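Local coordinates for D-alanyl-D-alanine carboxypeptidase (Mycobacterium tuberculosis H37Rv, PDB 4RYE), which acts as a D,D-carboxypeptidase on peptidoglycan-type pentapeptides and probably trims the terminal D-alanine from stem peptides in the mycobacterial cell wall, at residues S12-W23 with T245-W256; I24-A35 with L260-L269. One frame throughout, in Å; residues are numbered along the deposited sequence.

Contact 1. Residues S12-W23 with T245-W256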
# COMPACT_ATOMS: atom_id res chain seq x y z
N SER A 12 -16.09 -19.14 -14.91
CA SER A 12 -16.39 -17.99 -14.06
C SER A 12 -16.90 -16.80 -14.88
O SER A 12 -16.68 -16.72 -16.09
CB SER A 12 -15.18 -17.59 -13.19
OG SER A 12 -14.07 -17.16 -13.96
N VAL A 13 -17.59 -15.88 -14.21
CA VAL A 13 -18.10 -14.68 -14.84
C VAL A 13 -16.93 -13.86 -15.37
O VAL A 13 -15.97 -13.61 -14.64
CB VAL A 13 -18.89 -13.84 -13.82
CG1 VAL A 13 -19.09 -12.42 -14.34
CG2 VAL A 13 -20.23 -14.51 -13.51
N PRO A 14 -17.00 -13.45 -16.65
CA PRO A 14 -15.96 -12.61 -17.24
C PRO A 14 -15.72 -11.34 -16.41
O PRO A 14 -16.67 -10.66 -16.03
CB PRO A 14 -16.54 -12.23 -18.61
CG PRO A 14 -17.51 -13.33 -18.93
CD PRO A 14 -18.10 -13.72 -17.60
N ILE A 15 -14.45 -11.06 -16.13
CA ILE A 15 -14.07 -9.90 -15.34
C ILE A 15 -14.10 -8.64 -16.21
O ILE A 15 -13.43 -8.58 -17.24
CB ILE A 15 -12.68 -10.11 -14.71
CG1 ILE A 15 -12.73 -11.28 -13.72
CG2 ILE A 15 -12.18 -8.85 -14.02
CD1 ILE A 15 -11.40 -11.59 -13.02
N PRO A 16 -14.91 -7.65 -15.81
CA PRO A 16 -15.07 -6.43 -16.61
C PRO A 16 -13.74 -5.73 -16.85
O PRO A 16 -12.85 -5.81 -16.01
CB PRO A 16 -15.98 -5.55 -15.74
CG PRO A 16 -16.82 -6.54 -14.98
CD PRO A 16 -15.83 -7.67 -14.65
N ASP A 17 -13.60 -5.07 -18.00
CA ASP A 17 -12.38 -4.34 -18.29
C ASP A 17 -12.21 -3.18 -17.30
O ASP A 17 -13.19 -2.65 -16.77
CB ASP A 17 -12.38 -3.81 -19.73
CG ASP A 17 -12.49 -4.93 -20.76
OD1 ASP A 17 -12.27 -6.11 -20.41
OD2 ASP A 17 -12.79 -4.62 -21.93
N GLY A 18 -10.96 -2.79 -17.05
CA GLY A 18 -10.68 -1.70 -16.14
C GLY A 18 -9.36 -1.01 -16.48
O GLY A 18 -8.62 -1.50 -17.33
N PRO A 19 -9.07 0.11 -15.81
CA PRO A 19 -7.88 0.91 -16.11
C PRO A 19 -6.56 0.24 -15.74
O PRO A 19 -5.55 0.54 -16.37
CB PRO A 19 -8.08 2.17 -15.25
CG PRO A 19 -9.03 1.76 -14.17
CD PRO A 19 -9.96 0.79 -14.84
N ALA A 20 -6.56 -0.64 -14.73
CA ALA A 20 -5.31 -1.28 -14.29
C ALA A 20 -4.77 -2.23 -15.35
O ALA A 20 -5.49 -3.08 -15.84
CB ALA A 20 -5.53 -2.03 -12.97
N GLN A 21 -3.49 -2.09 -15.71
CA GLN A 21 -2.92 -2.97 -16.72
C GLN A 21 -2.42 -4.31 -16.16
O GLN A 21 -2.35 -5.29 -16.89
CB GLN A 21 -1.85 -2.27 -17.56
CG GLN A 21 -2.42 -1.20 -18.49
CD GLN A 21 -3.47 -1.76 -19.43
OE1 GLN A 21 -3.14 -2.45 -20.40
NE2 GLN A 21 -4.74 -1.50 -19.14
N THR A 22 -2.06 -4.35 -14.87
CA THR A 22 -1.84 -5.63 -14.19
C THR A 22 -2.61 -5.62 -12.89
O THR A 22 -2.81 -4.57 -12.30
CB THR A 22 -0.36 -5.90 -13.85
OG1 THR A 22 0.01 -5.15 -12.68
CG2 THR A 22 0.57 -5.55 -15.04
N TRP A 23 -3.05 -6.79 -12.43
CA TRP A 23 -3.79 -6.88 -11.18
C TRP A 23 -3.85 -8.34 -10.75
O TRP A 23 -3.53 -9.25 -11.53
CB TRP A 23 -5.20 -6.27 -11.31
CG TRP A 23 -6.00 -6.77 -12.51
CD1 TRP A 23 -6.14 -6.15 -13.72
CD2 TRP A 23 -6.75 -7.99 -12.59
NE1 TRP A 23 -6.92 -6.90 -14.55
CE2 TRP A 23 -7.31 -8.04 -13.89
CE3 TRP A 23 -7.00 -9.04 -11.71
CZ2 TRP A 23 -8.11 -9.11 -14.31
CZ3 TRP A 23 -7.78 -10.10 -12.14
CH2 TRP A 23 -8.33 -10.13 -13.42
N THR A 245 -13.16 4.20 -12.71
CA THR A 245 -12.06 4.74 -11.92
C THR A 245 -11.36 3.61 -11.21
O THR A 245 -11.80 2.46 -11.27
CB THR A 245 -12.58 5.70 -10.83
OG1 THR A 245 -13.39 4.96 -9.90
CG2 THR A 245 -13.41 6.82 -11.45
N TYR A 246 -10.27 3.91 -10.50
CA TYR A 246 -9.60 2.86 -9.76
C TYR A 246 -10.50 2.35 -8.64
O TYR A 246 -10.46 1.17 -8.29
CB TYR A 246 -8.24 3.35 -9.22
CG TYR A 246 -7.05 2.67 -9.88
CD1 TYR A 246 -7.01 2.48 -11.26
CD2 TYR A 246 -5.97 2.23 -9.13
CE1 TYR A 246 -5.92 1.86 -11.87
CE2 TYR A 246 -4.87 1.61 -9.74
CZ TYR A 246 -4.86 1.43 -11.11
OH TYR A 246 -3.78 0.82 -11.71
N TRP A 247 -11.34 3.22 -8.08
CA TRP A 247 -12.23 2.80 -7.00
C TRP A 247 -13.28 1.84 -7.54
O TRP A 247 -13.66 0.88 -6.86
CB TRP A 247 -12.92 3.99 -6.31
CG TRP A 247 -11.98 5.03 -5.73
CD1 TRP A 247 -11.99 6.37 -6.00
CD2 TRP A 247 -10.91 4.82 -4.80
NE1 TRP A 247 -10.99 7.00 -5.29
CE2 TRP A 247 -10.31 6.07 -4.55
CE3 TRP A 247 -10.40 3.69 -4.15
CZ2 TRP A 247 -9.23 6.22 -3.67
CZ3 TRP A 247 -9.32 3.84 -3.28
CH2 TRP A 247 -8.76 5.10 -3.05
N ASP A 248 -13.75 2.13 -8.76
CA ASP A 248 -14.73 1.29 -9.45
C ASP A 248 -14.17 -0.11 -9.69
O ASP A 248 -14.82 -1.11 -9.37
CB ASP A 248 -15.15 1.92 -10.79
CG ASP A 248 -16.06 3.13 -10.63
OD1 ASP A 248 -16.80 3.20 -9.62
OD2 ASP A 248 -16.04 4.01 -11.51
N GLN A 249 -12.98 -0.18 -10.27
CA GLN A 249 -12.39 -1.47 -10.63
C GLN A 249 -12.04 -2.29 -9.39
O GLN A 249 -12.14 -3.51 -9.41
CB GLN A 249 -11.16 -1.28 -11.54
CG GLN A 249 -10.33 -2.55 -11.73
CD GLN A 249 -9.32 -2.43 -12.87
OE1 GLN A 249 -8.67 -1.40 -13.05
NE2 GLN A 249 -9.20 -3.50 -13.66
N ALA A 250 -11.63 -1.62 -8.32
CA ALA A 250 -11.34 -2.33 -7.08
C ALA A 250 -12.61 -2.97 -6.54
O ALA A 250 -12.59 -4.12 -6.12
CB ALA A 250 -10.73 -1.39 -6.03
N ALA A 251 -13.70 -2.22 -6.56
CA ALA A 251 -14.97 -2.75 -6.06
C ALA A 251 -15.44 -3.88 -6.99
O ALA A 251 -15.99 -4.88 -6.53
CB ALA A 251 -16.00 -1.64 -5.98
N THR A 252 -15.22 -3.71 -8.28
CA THR A 252 -15.57 -4.74 -9.26
C THR A 252 -14.79 -6.04 -9.02
O THR A 252 -15.36 -7.13 -9.08
CB THR A 252 -15.36 -4.22 -10.70
OG1 THR A 252 -16.41 -3.30 -11.01
CG2 THR A 252 -15.40 -5.37 -11.70
N LEU A 253 -13.50 -5.92 -8.73
CA LEU A 253 -12.67 -7.11 -8.47
C LEU A 253 -13.05 -7.81 -7.17
O LEU A 253 -13.14 -9.03 -7.13
CB LEU A 253 -11.19 -6.76 -8.47
CG LEU A 253 -10.60 -6.53 -9.86
CD1 LEU A 253 -9.16 -6.08 -9.76
CD2 LEU A 253 -10.72 -7.80 -10.71
N PHE A 254 -13.28 -7.03 -6.11
CA PHE A 254 -13.73 -7.59 -4.84
C PHE A 254 -15.08 -8.29 -5.00
O PHE A 254 -15.24 -9.44 -4.57
CB PHE A 254 -13.83 -6.49 -3.76
CG PHE A 254 -12.50 -6.16 -3.10
CD1 PHE A 254 -11.66 -7.16 -2.61
CD2 PHE A 254 -12.10 -4.83 -2.96
CE1 PHE A 254 -10.44 -6.83 -2.00
CE2 PHE A 254 -10.90 -4.50 -2.36
CZ PHE A 254 -10.06 -5.50 -1.87
N ASP A 255 -16.04 -7.61 -5.64
CA ASP A 255 -17.36 -8.19 -5.90
C ASP A 255 -17.23 -9.50 -6.67
O ASP A 255 -17.87 -10.51 -6.33
CB ASP A 255 -18.24 -7.24 -6.73
CG ASP A 255 -18.89 -6.13 -5.91
OD1 ASP A 255 -18.79 -6.14 -4.67
OD2 ASP A 255 -19.54 -5.25 -6.53
N TRP A 256 -16.43 -9.48 -7.73
CA TRP A 256 -16.21 -10.69 -8.52
C TRP A 256 -15.63 -11.81 -7.67
O TRP A 256 -16.06 -12.96 -7.76
CB TRP A 256 -15.31 -10.40 -9.72
CG TRP A 256 -15.05 -11.62 -10.57
CD1 TRP A 256 -15.77 -12.06 -11.64
CD2 TRP A 256 -13.98 -12.57 -10.38
NE1 TRP A 256 -15.22 -13.22 -12.13
CE2 TRP A 256 -14.13 -13.55 -11.37
CE3 TRP A 256 -12.93 -12.67 -9.47
CZ2 TRP A 256 -13.24 -14.64 -11.48
CZ3 TRP A 256 -12.06 -13.75 -9.58
CH2 TRP A 256 -12.22 -14.71 -10.57

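Contact 2. Residues I24-A35 with L260-L269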
# COMPACT_ATOMS: atom_id res chain seq x y z
N ILE A 24 -4.26 -8.56 -9.50
CA ILE A 24 -4.39 -9.92 -8.96
C ILE A 24 -5.48 -9.89 -7.91
O ILE A 24 -5.71 -8.86 -7.29
CB ILE A 24 -3.04 -10.42 -8.37
CG1 ILE A 24 -3.09 -11.92 -8.05
CG2 ILE A 24 -2.63 -9.62 -7.13
CD1 ILE A 24 -1.73 -12.52 -7.67
N VAL A 25 -6.18 -11.01 -7.73
CA VAL A 25 -7.17 -11.15 -6.67
C VAL A 25 -6.81 -12.43 -5.93
O VAL A 25 -6.71 -13.50 -6.54
CB VAL A 25 -8.61 -11.31 -7.22
CG1 VAL A 25 -9.61 -11.43 -6.06
CG2 VAL A 25 -8.98 -10.12 -8.10
N ALA A 26 -6.57 -12.31 -4.64
CA ALA A 26 -6.12 -13.46 -3.86
C ALA A 26 -6.88 -13.53 -2.54
O ALA A 26 -7.52 -12.54 -2.13
CB ALA A 26 -4.60 -13.41 -3.63
N ASP A 27 -6.82 -14.69 -1.90
CA ASP A 27 -7.49 -14.89 -0.62
C ASP A 27 -6.45 -14.58 0.46
O ASP A 27 -5.37 -15.17 0.48
CB ASP A 27 -7.97 -16.34 -0.52
CG ASP A 27 -8.73 -16.65 0.78
OD1 ASP A 27 -8.22 -16.36 1.88
OD2 ASP A 27 -9.84 -17.21 0.69
N LEU A 28 -6.78 -13.64 1.33
CA LEU A 28 -5.88 -13.15 2.37
C LEU A 28 -5.44 -14.26 3.34
O LEU A 28 -4.32 -14.24 3.86
CB LEU A 28 -6.60 -12.03 3.15
CG LEU A 28 -5.81 -11.14 4.11
CD1 LEU A 28 -4.76 -10.31 3.37
CD2 LEU A 28 -6.78 -10.25 4.86
N ASP A 29 -6.31 -15.23 3.57
CA ASP A 29 -6.05 -16.27 4.56
C ASP A 29 -5.40 -17.54 3.99
O ASP A 29 -4.43 -18.05 4.55
CB ASP A 29 -7.34 -16.60 5.33
CG ASP A 29 -7.86 -15.41 6.12
OD1 ASP A 29 -7.17 -15.01 7.09
OD2 ASP A 29 -8.93 -14.86 5.78
N SER A 30 -5.93 -18.04 2.88
CA SER A 30 -5.43 -19.29 2.31
C SER A 30 -4.28 -19.09 1.32
O SER A 30 -3.50 -20.01 1.08
CB SER A 30 -6.57 -20.03 1.61
OG SER A 30 -6.89 -19.38 0.39
N GLY A 31 -4.16 -17.89 0.77
CA GLY A 31 -3.14 -17.60 -0.24
C GLY A 31 -3.49 -18.09 -1.64
O GLY A 31 -2.66 -17.96 -2.56
N GLN A 32 -4.69 -18.65 -1.82
CA GLN A 32 -5.18 -19.01 -3.16
C GLN A 32 -5.25 -17.77 -4.03
O GLN A 32 -5.68 -16.71 -3.58
CB GLN A 32 -6.60 -19.58 -3.09
CG GLN A 32 -6.78 -20.90 -2.37
CD GLN A 32 -8.26 -21.14 -2.05
OE1 GLN A 32 -8.75 -20.70 -1.01
NE2 GLN A 32 -8.97 -21.81 -2.96
N VAL A 33 -4.84 -17.89 -5.29
CA VAL A 33 -5.03 -16.81 -6.25
C VAL A 33 -6.31 -17.08 -7.05
O VAL A 33 -6.45 -18.14 -7.66
CB VAL A 33 -3.81 -16.66 -7.19
CG1 VAL A 33 -4.07 -15.59 -8.25
CG2 VAL A 33 -2.57 -16.29 -6.38
N LEU A 34 -7.25 -16.14 -7.02
CA LEU A 34 -8.54 -16.33 -7.69
C LEU A 34 -8.49 -15.92 -9.16
O LEU A 34 -9.12 -16.55 -10.02
CB LEU A 34 -9.64 -15.55 -6.97
CG LEU A 34 -10.13 -16.00 -5.59
CD1 LEU A 34 -9.07 -15.87 -4.53
CD2 LEU A 34 -11.34 -15.18 -5.19
N ALA A 35 -7.73 -14.87 -9.44
CA ALA A 35 -7.59 -14.38 -10.81
C ALA A 35 -6.42 -13.43 -10.88
O ALA A 35 -6.02 -12.86 -9.88
CB ALA A 35 -8.88 -13.68 -11.28
N LEU A 260 -17.34 -15.51 -6.48
CA LEU A 260 -16.70 -16.71 -7.04
C LEU A 260 -16.94 -17.94 -6.16
O LEU A 260 -16.85 -17.87 -4.94
CB LEU A 260 -15.19 -16.48 -7.22
CG LEU A 260 -14.39 -17.56 -7.95
CD1 LEU A 260 -14.83 -17.68 -9.42
CD2 LEU A 260 -12.88 -17.26 -7.85
N ASN A 261 -17.27 -19.05 -6.80
CA ASN A 261 -17.30 -20.35 -6.13
C ASN A 261 -15.99 -20.52 -5.37
O ASN A 261 -14.91 -20.39 -5.94
CB ASN A 261 -17.49 -21.44 -7.19
CG ASN A 261 -17.68 -22.82 -6.59
OD1 ASN A 261 -16.90 -23.27 -5.75
ND2 ASN A 261 -18.72 -23.51 -7.05
N PRO A 262 -16.08 -20.77 -4.05
CA PRO A 262 -14.88 -20.79 -3.20
C PRO A 262 -13.86 -21.86 -3.58
O PRO A 262 -12.69 -21.73 -3.22
CB PRO A 262 -15.45 -21.06 -1.79
CG PRO A 262 -16.89 -20.69 -1.86
CD PRO A 262 -17.31 -20.99 -3.27
N GLN A 263 -14.29 -22.90 -4.29
CA GLN A 263 -13.35 -23.93 -4.74
C GLN A 263 -12.55 -23.54 -5.98
O GLN A 263 -11.59 -24.22 -6.33
CB GLN A 263 -14.08 -25.24 -5.04
CG GLN A 263 -14.26 -26.15 -3.85
CD GLN A 263 -14.93 -27.45 -4.24
OE1 GLN A 263 -14.29 -28.51 -4.26
NE2 GLN A 263 -16.21 -27.37 -4.57
N ALA A 264 -12.92 -22.45 -6.65
CA ALA A 264 -12.25 -22.10 -7.91
C ALA A 264 -11.01 -21.26 -7.67
O ALA A 264 -11.02 -20.37 -6.82
CB ALA A 264 -13.21 -21.37 -8.85
N SER A 265 -9.95 -21.52 -8.43
CA SER A 265 -8.72 -20.75 -8.30
C SER A 265 -7.81 -20.95 -9.51
O SER A 265 -8.02 -21.89 -10.29
CB SER A 265 -7.97 -21.16 -7.04
OG SER A 265 -7.43 -22.46 -7.21
N VAL A 266 -6.82 -20.09 -9.68
CA VAL A 266 -5.90 -20.23 -10.81
C VAL A 266 -4.47 -20.49 -10.36
O VAL A 266 -3.61 -20.82 -11.16
CB VAL A 266 -5.95 -19.02 -11.77
CG1 VAL A 266 -7.34 -18.89 -12.36
CG2 VAL A 266 -5.56 -17.72 -11.04
N GLY A 267 -4.22 -20.34 -9.07
CA GLY A 267 -2.92 -20.69 -8.52
C GLY A 267 -2.81 -20.32 -7.06
O GLY A 267 -3.81 -20.25 -6.35
N SER A 268 -1.59 -20.08 -6.60
CA SER A 268 -1.40 -19.66 -5.21
C SER A 268 -0.23 -18.70 -5.08
O SER A 268 0.64 -18.64 -5.95
CB SER A 268 -1.22 -20.87 -4.29
OG SER A 268 -0.08 -21.60 -4.65
N LEU A 269 -0.24 -17.94 -3.99
CA LEU A 269 0.79 -16.95 -3.75
C LEU A 269 2.13 -17.60 -3.48
O LEU A 269 2.20 -18.69 -2.90
CB LEU A 269 0.38 -16.05 -2.58
CG LEU A 269 -0.82 -15.16 -2.84
CD1 LEU A 269 -1.12 -14.28 -1.63
CD2 LEU A 269 -0.56 -14.32 -4.09
OXT LEU A 269 3.19 -17.07 -3.86

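Contact 1. Residues S12-W23 with T245-W256
The extended, proline-rich chain of 12-23 runs along residues 246-256 of helix 246-259 in the opposite direction, Gly18 passing Gln249 with their CA atoms 5.8 Å apart. In this penicillin-binding (serine beta-lactamase-like) fold the C-terminal helix packs on the central antiparallel sheet, and here the N-terminal arm follows that helix before joining the sheet at Thr22-Trp23. At the far end, Trp256 CG stands anti to the backbone N (chi1 179°), which extends the indole toward the arm, where NE1 donates to Val13 O. This bond is short, 2.6 Å between NE1 and Val13 O, and bent, 143° at the hydrogen; Gln8 is a second donor to the same carbonyl. The CG1-CD1 arm of Ile15 lies over one face of the indole, CG1 3.5 Å from the centroid of the five-membered ring in a CH-pi contact, while the CG2 branch is left to meet Leu253 CD2. That leucine methyl in turn sits over the six-membered ring of Trp23. Prolines, which have no N-H to satisfy, suit an arm outside the sheet: Pro16 rests on Thr252 CG2, and Pro19 CG touches the edge of the Tyr246 ring. At the helix start, Thr245 and Asp248 form a capping box. Gln249, next after Asp248, extends its side chain past Gly18, and its OE1 takes the N-H of Ala20 in the amide plane, on a lone pair, at 2.8 Å and 163°.

Contact 2. Residues I24-A35 with L260-L269
Val33 O is gripped by two successive N-H groups of the C-terminal chain: Val266 N at 2.8 Å, nearly in line with the carbonyl, and Gly267 N at 3.4 Å, a weak bond. Both donors facing one residue make a classic beta bulge. The pairing continues where Val33 N donates to Gly267 O from above the carbonyl plane, and Leu269 N reaches Gly31 O at 2.8 Å. Glycine suits position 31, whose positive phi (80°) turns the chain back into strand 32-37. Behind that turn Asp27 OD1 accepts from both Asp29 N and Ser30 N, while its other oxygen forms a salt bridge with Arg228. Ser30 OG takes the N-H of Gln32 in an ST turn and donates to Gln32 OE1, tying that side chain back to the hairpin loop.

The two methyls of Val33 serve different neighbours. CG1, anti to the backbone N (chi1 176°), meets Val266 CG2, whereas CG2 touches Leu269 CD2 at 3.6 Å, the leucine lying roughly perpendicular to the valine. Leu269 also lays CD1 against Ala26 CB, 4.1 Å away, so its isobutyl group extends the apolar surface across the hairpin toward helix 155-166; its carboxylate bonds to His156 of that helix. Farther along, Leu34 and Leu260 lie alongside each other, pointing opposite ways, with their CD2 methyls 3.7 Å apart. The whole is a beta hairpin extended by a short antiparallel edge strand, bulged at Val266-Gly267, which completes one side of the central sheet.

In the fold
From the N terminus the chain passes through the arm 12-23, then directly into the hairpin 24-35. Much later strand 228-237 comes back beside 22-27, and the C-terminal helix and tail then return to the arm and the hairpin. Contact 1 closes a loop of 221 residues, contact 2 another of 224. Their segments alternate along the sequence, so the loops cross. Both enclose Ser47, the probable acyl-ester serine, with Lys50 and Ser102, which are probably catalytic as in relatives. The contacts themselves adjoin: Trp256 and Ile15 pack on Ala35, and Ser12 on Leu260. Together they tie the N-terminal arm, the C-terminal helix and the last strand to neighbouring strands 22-27 and 32-37.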